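Local structure of catalase (Exiguobacterium oxidotolerans, 2J2M) at residues 189-194 against 243-248; 202-207 against 401-406; 261-266 against 287-292. The protein catalyses the breakdown of hydrogen peroxide to water and oxygen, as a tetrameric heme-containing bacterial catalase. One frame throughout, in Å; residues are numbered along the deposited sequence.

Contact 1. Residues 189-194 against 243-248; sequences SYRKMR and SNDTFQ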
loop_
_atom_site.group_PDB
_atom_site.type_symbol
_atom_site.label_atom_id
_atom_site.label_comp_id
_atom_site.label_asym_id
_atom_site.label_seq_id
_atom_site.Cartn_x
_atom_site.Cartn_y
_atom_site.Cartn_z
ATOM N N SER A 189 -8.776 23.020 -27.018
ATOM C CA SER A 189 -7.670 22.502 -26.241
ATOM C C SER A 189 -7.481 23.229 -24.911
ATOM O O SER A 189 -8.128 24.253 -24.608
ATOM C CB SER A 189 -6.365 22.483 -27.042
ATOM O OG SER A 189 -6.043 23.777 -27.468
ATOM N N TYR A 190 -6.571 22.654 -24.133
ATOM C CA TYR A 190 -6.142 23.198 -22.864
ATOM C C TYR A 190 -5.673 24.655 -22.938
ATOM O O TYR A 190 -5.931 25.430 -22.010
ATOM C CB TYR A 190 -5.063 22.287 -22.278
ATOM C CG TYR A 190 -5.566 20.876 -21.984
ATOM C CD1 TYR A 190 -6.834 20.662 -21.472
ATOM C CD2 TYR A 190 -4.754 19.760 -22.209
ATOM C CE1 TYR A 190 -7.294 19.366 -21.197
ATOM C CE2 TYR A 190 -5.207 18.465 -21.932
ATOM C CZ TYR A 190 -6.478 18.281 -21.419
ATOM O OH TYR A 190 -6.930 17.024 -21.138
ATOM N N ARG A 191 -5.016 25.029 -24.041
ATOM C CA ARG A 191 -4.458 26.370 -24.185
ATOM C C ARG A 191 -5.515 27.363 -24.676
ATOM O O ARG A 191 -5.313 28.594 -24.638
ATOM C CB ARG A 191 -3.213 26.361 -25.083
ATOM C CG ARG A 191 -3.475 26.017 -26.529
ATOM C CD ARG A 191 -2.224 25.456 -27.223
ATOM N NE ARG A 191 -1.535 26.513 -27.931
ATOM C CZ ARG A 191 -1.631 26.747 -29.235
ATOM N NH1 ARG A 191 -2.355 25.960 -30.020
ATOM N NH2 ARG A 191 -0.954 27.761 -29.757
ATOM N N LYS A 192 -6.655 26.829 -25.111
ATOM C CA LYS A 192 -7.737 27.672 -25.606
ATOM C C LYS A 192 -8.965 27.648 -24.702
ATOM O O LYS A 192 -10.096 27.582 -25.175
ATOM C CB LYS A 192 -8.090 27.282 -27.032
ATOM C CG LYS A 192 -6.911 27.430 -27.969
ATOM C CD LYS A 192 -7.314 27.315 -29.426
ATOM C CE LYS A 192 -6.054 27.332 -30.297
ATOM N NZ LYS A 192 -6.411 27.050 -31.707
ATOM N N MET A 193 -8.721 27.720 -23.402
ATOM C CA MET A 193 -9.775 27.721 -22.400
ATOM C C MET A 193 -9.420 28.651 -21.253
ATOM O O MET A 193 -8.247 28.986 -21.024
ATOM C CB MET A 193 -9.992 26.310 -21.847
ATOM C CG MET A 193 -8.981 25.891 -20.787
ATOM S SD MET A 193 -9.170 24.150 -20.399
ATOM C CE MET A 193 -7.911 23.952 -19.099
ATOM N N ARG A 194 -10.447 29.047 -20.517
ATOM C CA ARG A 194 -10.281 29.926 -19.370
ATOM C C ARG A 194 -10.132 29.103 -18.091
ATOM O O ARG A 194 -10.189 27.852 -18.127
ATOM C CB ARG A 194 -11.476 30.903 -19.281
ATOM C CG ARG A 194 -12.857 30.244 -19.463
ATOM C CD ARG A 194 -13.935 30.973 -18.687
ATOM N NE ARG A 194 -15.277 30.517 -19.077
ATOM C CZ ARG A 194 -16.422 31.039 -18.627
ATOM N NH1 ARG A 194 -17.584 30.555 -19.073
ATOM N NH2 ARG A 194 -16.406 32.047 -17.742
ATOM N N SER A 243 -3.707 17.333 -25.293
ATOM C CA SER A 243 -2.334 17.075 -24.812
ATOM C C SER A 243 -1.313 17.295 -25.931
ATOM O O SER A 243 -0.358 18.049 -25.761
ATOM C CB SER A 243 -2.201 15.636 -24.270
ATOM O OG SER A 243 -2.806 15.536 -22.993
ATOM N N ASN A 244 -1.526 16.602 -27.049
ATOM C CA ASN A 244 -0.752 16.773 -28.267
ATOM C C ASN A 244 -0.542 18.244 -28.667
ATOM O O ASN A 244 0.601 18.675 -28.837
ATOM C CB ASN A 244 -1.458 16.039 -29.410
ATOM C CG ASN A 244 -0.516 15.664 -30.539
ATOM O OD1 ASN A 244 0.705 15.874 -30.453
ATOM N ND2 ASN A 244 -1.079 15.071 -31.607
ATOM N N ASP A 245 -1.645 18.991 -28.794
ATOM C CA ASP A 245 -1.628 20.392 -29.223
ATOM C C ASP A 245 -0.886 21.295 -28.229
ATOM O O ASP A 245 -0.109 22.153 -28.638
ATOM C CB ASP A 245 -3.068 20.914 -29.467
ATOM C CG ASP A 245 -3.128 22.435 -29.643
ATOM O OD1 ASP A 245 -2.777 22.936 -30.720
ATOM O OD2 ASP A 245 -3.527 23.147 -28.699
ATOM N N THR A 246 -1.126 21.089 -26.929
ATOM C CA THR A 246 -0.460 21.890 -25.885
ATOM C C THR A 246 1.022 21.537 -25.761
ATOM O O THR A 246 1.869 22.428 -25.523
ATOM C CB THR A 246 -1.143 21.773 -24.479
ATOM O OG1 THR A 246 -2.562 21.835 -24.614
ATOM C CG2 THR A 246 -0.709 22.912 -23.579
ATOM N N PHE A 247 1.337 20.247 -25.894
ATOM C CA PHE A 247 2.742 19.849 -25.934
ATOM C C PHE A 247 3.511 20.450 -27.124
ATOM O O PHE A 247 4.618 20.959 -26.938
ATOM C CB PHE A 247 2.924 18.335 -25.911
ATOM C CG PHE A 247 4.348 17.915 -25.700
ATOM C CD1 PHE A 247 5.262 17.910 -26.762
ATOM C CD2 PHE A 247 4.788 17.531 -24.445
ATOM C CE1 PHE A 247 6.582 17.543 -26.564
ATOM C CE2 PHE A 247 6.106 17.146 -24.249
ATOM C CZ PHE A 247 7.006 17.157 -25.310
ATOM N N GLN A 248 2.934 20.389 -28.323
ATOM C CA GLN A 248 3.578 20.926 -29.528
ATOM C C GLN A 248 3.783 22.452 -29.477
ATOM O O GLN A 248 4.855 22.947 -29.816
ATOM C CB GLN A 248 2.792 20.529 -30.795
ATOM C CG GLN A 248 2.897 19.037 -31.179
ATOM C CD GLN A 248 4.332 18.512 -31.103
ATOM O OE1 GLN A 248 4.627 17.568 -30.340
ATOM N NE2 GLN A 248 5.236 19.132 -31.869
#
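The carboxylate of Asp245 leans out from helix 241-251 and is met by two side chains of the loop 189-194, each on a different course. CB of Asp245 points toward the loop, and with CG anti to the backbone N (chi1 169°) its carboxylate comes within reach of Ser189 and Arg191. Ser189 OG, tucked into the crowded position between its own N and carbonyl carbon, donates to Asp245 OD2 over 2.9 Å and arrives from above the carboxylate plane. A serine suits the spot because its short hydroxyl offers a donor to the carboxylate where loop and helix come close. Arg191 instead crosses the aspartate at about a right angle. Its chain bends at chi3 (-96°), so that Arg191 CD lies 3.0 Å from Asp245 OD2 while NH1 swings round to form a salt bridge with Asp245 OD1 at 3.1 Å. The guanidinium and carboxylate planes are 50° apart, so this is not a coplanar two-pronged pair; Arg191 NH1 reaches both oxygens, each through a weak bond, and the guanidinium turns an edge to Asp245 OD2. The other amino group, NH2, makes a salt bridge with Asp254, a double duty that arginine's branched end allows.

In the heme catalase fold, helix 241-251 belongs to the excursion between neighbouring barrel strands 210-219 and 257-265, and the loop ties onto it near a heme, about 10 Å from the Tyr190 side chain. The tyrosine runs at about a right angle to Thr246, whose OG1 sits 3.5 Å from Tyr190 CB and near the plane of the ring, at its edge. That hydroxyl is already bonded to the carbonyl of Ala242. Farther out, Ser243 OG lies in the ring plane, 3.9 Å from Tyr190 CE2. Tyr190 OH and Ser243 OG both hydrogen-bond to Glu105 OE2.

Contact 2. Residues 202-207 against 401-406; sequences KWVNAH and DTQPLH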
loop_
_atom_site.group_PDB
_atom_site.type_symbol
_atom_site.label_atom_id
_atom_site.label_comp_id
_atom_site.label_asym_id
_atom_site.label_seq_id
_atom_site.Cartn_x
_atom_site.Cartn_y
_atom_site.Cartn_z
ATOM N N LYS A 202 -10.685 33.882 0.852
ATOM C CA LYS A 202 -10.433 35.075 1.651
ATOM C C LYS A 202 -8.994 35.525 1.449
ATOM O O LYS A 202 -8.055 34.717 1.507
ATOM C CB LYS A 202 -10.687 34.802 3.136
ATOM C CG LYS A 202 -12.162 34.684 3.511
ATOM C CD LYS A 202 -12.337 34.140 4.931
ATOM C CE LYS A 202 -13.750 34.461 5.443
ATOM N NZ LYS A 202 -14.006 34.154 6.875
ATOM N N TRP A 203 -8.823 36.818 1.201
ATOM C CA TRP A 203 -7.507 37.424 1.224
ATOM C C TRP A 203 -7.518 38.423 2.370
ATOM O O TRP A 203 -8.477 39.206 2.526
ATOM C CB TRP A 203 -7.235 38.120 -0.093
ATOM C CG TRP A 203 -6.823 37.210 -1.236
ATOM C CD1 TRP A 203 -6.815 35.836 -1.254
ATOM C CD2 TRP A 203 -6.384 37.630 -2.537
ATOM N NE1 TRP A 203 -6.385 35.380 -2.472
ATOM C CE2 TRP A 203 -6.109 36.456 -3.280
ATOM C CE3 TRP A 203 -6.164 38.884 -3.134
ATOM C CZ2 TRP A 203 -5.625 36.500 -4.605
ATOM C CZ3 TRP A 203 -5.713 38.926 -4.447
ATOM C CH2 TRP A 203 -5.451 37.742 -5.173
ATOM N N VAL A 204 -6.472 38.359 3.190
ATOM C CA VAL A 204 -6.301 39.198 4.360
ATOM C C VAL A 204 -5.042 40.029 4.109
ATOM O O VAL A 204 -4.015 39.467 3.691
ATOM C CB VAL A 204 -6.067 38.328 5.609
ATOM C CG1 VAL A 204 -5.977 39.181 6.868
ATOM C CG2 VAL A 204 -7.163 37.255 5.753
ATOM N N ASN A 205 -5.114 41.349 4.336
ATOM C CA ASN A 205 -3.915 42.204 4.207
ATOM C C ASN A 205 -3.132 42.335 5.502
ATOM O O ASN A 205 -3.467 41.689 6.522
ATOM C CB ASN A 205 -4.196 43.584 3.550
ATOM C CG ASN A 205 -5.140 44.458 4.369
ATOM O OD1 ASN A 205 -5.205 44.367 5.598
ATOM N ND2 ASN A 205 -5.890 45.294 3.678
ATOM N N ALA A 206 -2.082 43.166 5.444
ATOM C CA ALA A 206 -1.103 43.295 6.522
ATOM C C ALA A 206 -1.730 43.836 7.796
ATOM O O ALA A 206 -1.206 43.626 8.892
ATOM C CB ALA A 206 0.041 44.173 6.091
ATOM N N HIS A 207 -2.861 44.520 7.654
ATOM C CA HIS A 207 -3.587 45.013 8.815
ATOM C C HIS A 207 -4.734 44.107 9.272
ATOM O O HIS A 207 -5.411 44.402 10.259
ATOM C CB HIS A 207 -4.019 46.469 8.620
ATOM C CG HIS A 207 -3.135 47.434 9.345
ATOM N ND1 HIS A 207 -1.934 47.880 8.828
ATOM C CD2 HIS A 207 -3.251 47.997 10.577
ATOM C CE1 HIS A 207 -1.356 48.692 9.702
ATOM N NE2 HIS A 207 -2.131 48.775 10.773
ATOM N N ASP A 401 -5.205 34.766 11.247
ATOM C CA ASP A 401 -6.085 35.568 12.091
ATOM C C ASP A 401 -7.454 34.943 12.281
ATOM O O ASP A 401 -7.903 34.104 11.473
ATOM C CB ASP A 401 -6.183 37.020 11.633
ATOM C CG ASP A 401 -6.092 37.155 10.150
ATOM O OD1 ASP A 401 -5.092 37.774 9.679
ATOM O OD2 ASP A 401 -7.015 36.637 9.466
ATOM N N THR A 402 -8.068 35.303 13.410
ATOM C CA THR A 402 -9.448 34.938 13.708
ATOM C C THR A 402 -10.370 35.409 12.570
ATOM O O THR A 402 -10.106 36.407 11.916
ATOM C CB THR A 402 -9.916 35.549 15.053
ATOM O OG1 THR A 402 -9.928 36.976 14.944
ATOM C CG2 THR A 402 -9.006 35.164 16.181
ATOM N N GLN A 403 -11.446 34.673 12.334
ATOM C CA GLN A 403 -12.472 35.093 11.386
ATOM C C GLN A 403 -13.823 35.108 12.122
ATOM O O GLN A 403 -13.927 34.497 13.180
ATOM C CB GLN A 403 -12.487 34.137 10.196
ATOM C CG GLN A 403 -11.380 34.374 9.165
ATOM C CD GLN A 403 -11.466 35.751 8.530
ATOM O OE1 GLN A 403 -12.515 36.146 7.971
ATOM N NE2 GLN A 403 -10.368 36.513 8.635
ATOM N N PRO A 404 -14.845 35.807 11.587
ATOM C CA PRO A 404 -16.109 35.903 12.333
ATOM C C PRO A 404 -16.976 34.665 12.272
ATOM O O PRO A 404 -16.924 33.914 11.306
ATOM C CB PRO A 404 -16.858 37.062 11.649
ATOM C CG PRO A 404 -15.964 37.573 10.553
ATOM C CD PRO A 404 -14.902 36.547 10.312
ATOM N N LEU A 405 -17.770 34.469 13.321
ATOM C CA LEU A 405 -18.862 33.492 13.330
ATOM C C LEU A 405 -20.157 34.248 13.498
ATOM O O LEU A 405 -20.232 35.157 14.340
ATOM C CB LEU A 405 -18.728 32.547 14.507
ATOM C CG LEU A 405 -17.712 31.433 14.457
ATOM C CD1 LEU A 405 -17.920 30.593 15.699
ATOM C CD2 LEU A 405 -17.912 30.625 13.172
ATOM N N HIS A 406 -21.173 33.849 12.742
ATOM C CA HIS A 406 -22.428 34.588 12.671
ATOM C C HIS A 406 -23.674 33.789 13.107
ATOM O O HIS A 406 -24.788 34.179 12.803
ATOM C CB HIS A 406 -22.635 35.112 11.242
ATOM C CG HIS A 406 -21.511 35.970 10.741
ATOM N ND1 HIS A 406 -21.231 37.219 11.267
ATOM C CD2 HIS A 406 -20.605 35.766 9.750
ATOM C CE1 HIS A 406 -20.208 37.750 10.616
ATOM N NE2 HIS A 406 -19.804 36.886 9.698
HETATM O O HOH W 1 -2.727 39.879 8.840
#
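Strand 201-204 belongs to the antiparallel barrel sheet of the heme catalase fold, and across it lies 401-406, part of the long, mostly irregular chain that in catalases wraps around neighbouring subunits. The first shell consists of two encounters, both tip to tip. Lys202 stretches its extended chain toward Gln403, and Lys202 NZ donates to Gln403 OE1 over 2.7 Å. The amine comes in at a C=O...N angle of 114° and 27° above the carbonyl plane, well to the side of the C=O axis. Gln403 meets it by folding at chi2 (-61°), so that Gln403 CG is also near, 3.5 Å from Lys202 NZ. Beside this pair, Val204 CG1 abuts Asp401 OD1 at 3.3 Å, a methyl branch against a carboxylate, while both methyls of Val204 border Asp401 OD2.

The next shell holds these groups in place. Gln403 NE2 makes a weak hydrogen bond to Asp401 OD2, so the amide spans lysine and acid, a task for which glutamine, with a donor and an acceptor on one flat end, is well suited. Glu328 forms a salt bridge with Lys202 NZ and is likely to stabilise the charged form of that buried amine. An alanine here, in place of Lys202, would take away the amine that Gln403 OE1 and Glu328 share, and would probably loosen the hold on 401-406. Farther out, Gln403 and Pro404 pair in an antiparallel ladder with a strand of the third subunit, and Asp401 O accepts from Arg23 of the fourth. Beyond Val204 the chain turns, Asn205 OD1 accepting from His207 N in an Asx turn. A water there bridges the segments, donating to Asn205 O at 3.0 Å and to Asp401 OD1 at 3.3 Å.

Contact 3. Residues 261-266 against 287-292; sequences FVQVLD and DVIPFQ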
loop_
_atom_site.group_PDB
_atom_site.type_symbol
_atom_site.label_atom_id
_atom_site.label_comp_id
_atom_site.label_asym_id
_atom_site.label_seq_id
_atom_site.Cartn_x
_atom_site.Cartn_y
_atom_site.Cartn_z
ATOM N N PHE A 261 -6.932 37.553 -13.147
ATOM C CA PHE A 261 -7.703 38.643 -12.625
ATOM C C PHE A 261 -8.333 38.205 -11.295
ATOM O O PHE A 261 -8.470 36.998 -10.999
ATOM C CB PHE A 261 -8.819 39.054 -13.596
ATOM C CG PHE A 261 -8.343 39.629 -14.912
ATOM C CD1 PHE A 261 -8.383 41.001 -15.135
ATOM C CD2 PHE A 261 -7.908 38.789 -15.951
ATOM C CE1 PHE A 261 -7.975 41.549 -16.352
ATOM C CE2 PHE A 261 -7.478 39.319 -17.182
ATOM C CZ PHE A 261 -7.513 40.701 -17.382
ATOM N N VAL A 262 -8.727 39.209 -10.508
ATOM C CA VAL A 262 -9.277 38.990 -9.198
ATOM C C VAL A 262 -10.573 39.775 -9.066
ATOM O O VAL A 262 -10.645 40.927 -9.461
ATOM C CB VAL A 262 -8.235 39.340 -8.071
ATOM C CG1 VAL A 262 -7.917 40.836 -8.024
ATOM C CG2 VAL A 262 -8.715 38.863 -6.704
ATOM N N GLN A 263 -11.600 39.127 -8.533
ATOM C CA GLN A 263 -12.833 39.806 -8.123
ATOM C C GLN A 263 -12.905 39.901 -6.604
ATOM O O GLN A 263 -12.666 38.922 -5.889
ATOM C CB GLN A 263 -14.068 39.088 -8.670
ATOM C CG GLN A 263 -14.262 39.257 -10.170
ATOM C CD GLN A 263 -15.338 38.348 -10.684
ATOM O OE1 GLN A 263 -15.187 37.133 -10.673
ATOM N NE2 GLN A 263 -16.449 38.925 -11.116
ATOM N N VAL A 264 -13.245 41.101 -6.137
ATOM C CA VAL A 264 -13.226 41.446 -4.723
ATOM C C VAL A 264 -14.601 41.909 -4.227
ATOM O O VAL A 264 -15.219 42.832 -4.765
ATOM C CB VAL A 264 -12.156 42.522 -4.425
ATOM C CG1 VAL A 264 -12.112 42.836 -2.941
ATOM C CG2 VAL A 264 -10.776 42.054 -4.908
ATOM N N LEU A 265 -15.046 41.237 -3.178
ATOM C CA LEU A 265 -16.338 41.441 -2.581
ATOM C C LEU A 265 -16.144 41.600 -1.088
ATOM O O LEU A 265 -15.676 40.676 -0.415
ATOM C CB LEU A 265 -17.241 40.228 -2.845
ATOM C CG LEU A 265 -18.597 40.243 -2.117
ATOM C CD1 LEU A 265 -19.545 41.364 -2.623
ATOM C CD2 LEU A 265 -19.257 38.878 -2.225
ATOM N N ASP A 266 -16.509 42.769 -0.575
ATOM C CA ASP A 266 -16.335 43.064 0.836
ATOM C C ASP A 266 -17.304 42.207 1.661
ATOM O O ASP A 266 -18.485 42.059 1.300
ATOM C CB ASP A 266 -16.546 44.535 1.082
ATOM C CG ASP A 266 -16.255 44.921 2.483
ATOM O OD1 ASP A 266 -15.161 45.491 2.734
ATOM O OD2 ASP A 266 -17.100 44.629 3.363
ATOM N N ASP A 287 -19.929 42.040 -14.907
ATOM C CA ASP A 287 -20.885 43.137 -14.875
ATOM C C ASP A 287 -21.151 43.642 -13.469
ATOM O O ASP A 287 -21.345 44.846 -13.256
ATOM C CB ASP A 287 -22.234 42.648 -15.437
ATOM C CG ASP A 287 -22.429 43.024 -16.876
ATOM O OD1 ASP A 287 -22.955 42.182 -17.644
ATOM O OD2 ASP A 287 -22.042 44.159 -17.264
ATOM N N VAL A 288 -21.237 42.722 -12.519
ATOM C CA VAL A 288 -21.597 43.131 -11.177
ATOM C C VAL A 288 -20.352 43.322 -10.309
ATOM O O VAL A 288 -20.339 44.208 -9.457
ATOM C CB VAL A 288 -22.722 42.247 -10.527
ATOM C CG1 VAL A 288 -23.660 41.650 -11.604
ATOM C CG2 VAL A 288 -22.162 41.171 -9.611
ATOM N N ILE A 289 -19.320 42.514 -10.540
ATOM C CA ILE A 289 -18.050 42.649 -9.834
ATOM C C ILE A 289 -16.841 42.604 -10.800
ATOM O O ILE A 289 -16.505 41.546 -11.349
ATOM C CB ILE A 289 -17.894 41.610 -8.674
ATOM C CG1 ILE A 289 -18.954 41.846 -7.593
ATOM C CG2 ILE A 289 -16.490 41.704 -8.035
ATOM C CD1 ILE A 289 -19.041 40.755 -6.592
ATOM N N PRO A 290 -16.155 43.755 -10.963
ATOM C CA PRO A 290 -15.101 43.901 -11.979
ATOM C C PRO A 290 -13.921 42.933 -11.769
ATOM O O PRO A 290 -13.626 42.541 -10.629
ATOM C CB PRO A 290 -14.627 45.357 -11.804
ATOM C CG PRO A 290 -15.692 46.042 -10.987
ATOM C CD PRO A 290 -16.329 44.973 -10.143
ATOM N N PHE A 291 -13.275 42.552 -12.869
ATOM C CA PHE A 291 -12.010 41.817 -12.835
ATOM C C PHE A 291 -10.892 42.847 -12.612
ATOM O O PHE A 291 -10.904 43.925 -13.194
ATOM C CB PHE A 291 -11.757 41.098 -14.179
ATOM C CG PHE A 291 -12.662 39.891 -14.463
ATOM C CD1 PHE A 291 -13.840 39.648 -13.738
ATOM C CD2 PHE A 291 -12.349 39.026 -15.513
ATOM C CE1 PHE A 291 -14.680 38.538 -14.045
ATOM C CE2 PHE A 291 -13.178 37.929 -15.828
ATOM C CZ PHE A 291 -14.350 37.685 -15.086
ATOM N N GLN A 292 -9.934 42.541 -11.755
ATOM C CA GLN A 292 -8.783 43.427 -11.601
ATOM C C GLN A 292 -7.541 42.619 -11.919
ATOM O O GLN A 292 -7.307 41.578 -11.305
ATOM C CB GLN A 292 -8.710 44.019 -10.192
ATOM C CG GLN A 292 -9.992 44.684 -9.715
ATOM C CD GLN A 292 -9.825 45.333 -8.376
ATOM O OE1 GLN A 292 -8.870 46.087 -8.151
ATOM N NE2 GLN A 292 -10.725 45.027 -7.456
HETATM O O HOH W 2 -13.139 43.623 -8.278
#
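Packing is closest around Gln263, whose buried amide lies beside the Phe291 ring and points the same way, the two planes 66° apart. Gln263 CD comes within 3.4 Å of Phe291 CE1, so the flat carboxamide and the ring fill space together. Gln263 CG is anti to the carbonyl carbon (chi1 -72°) and the chain beyond is extended, which carries Gln263 NE2 to within 2.6 Å of Ile289 O. That bond is almost straight and lies in the carbonyl plane, on a lone pair. Gln263 NE2 also bonds to Trp284 O and Gln263 OE1 to Arg216, so glutamine suits a buried place by matching polar partners at both atoms. Ile289 adds its branched bulk: its CG2 rests 3.6 Å from Gln263 CB, and its CD1 reaches the methyl Leu265 CD1 across about a right angle. Phe261 packs closely too, its CD1 3.5 Å from Phe291 CB, although the two rings meet obliquely, with centroids 5.9 Å apart.

The water side is looser. Pro290 is exposed, its CB directed away from the strand. Here a water stands between the two segments. It donates to Pro290 O at 2.6 Å, accepts from Gln292 NE2 and receives a weak bond from Val264 N. The extended side chain of Gln292 crosses Val264 at about a right angle, and its NE2 also bonds to Tyr75 OH.

The backbones pair directly at one point: Val262 and Gln292 form an antiparallel hydrogen-bonded pair, with Val262 N to Gln292 O and Gln292 N to Val262 O both 2.9 Å. Two residues on, the water replaces the direct bond between Val264 N and Pro290 O. This is the splayed start of an antiparallel strand pairing, 257-265 with 292-302, within the barrel of the heme catalases.

Contacts 2 and 3 share the barrel sheet and touch where Trp203 CZ3 packs on Val262 CG2, whereas contact 1 lies across the chain's centre from contact 2, their centres about 37 Å apart. Contact 1 is buried and brings a helix and a loop together through charged and hydroxyl groups near a heme. Contact 2 is buried too, but at the junction of subunits, where a single strong polar bond and a water join a barrel strand to the wrapping chain. Contact 3, partly exposed and untouched by other subunits, relies on backbone pairing, a buried glutamine amide and apolar bulk. Helix 241-251 of contact 1 is followed in the chain by strand 257-265 of contact 3.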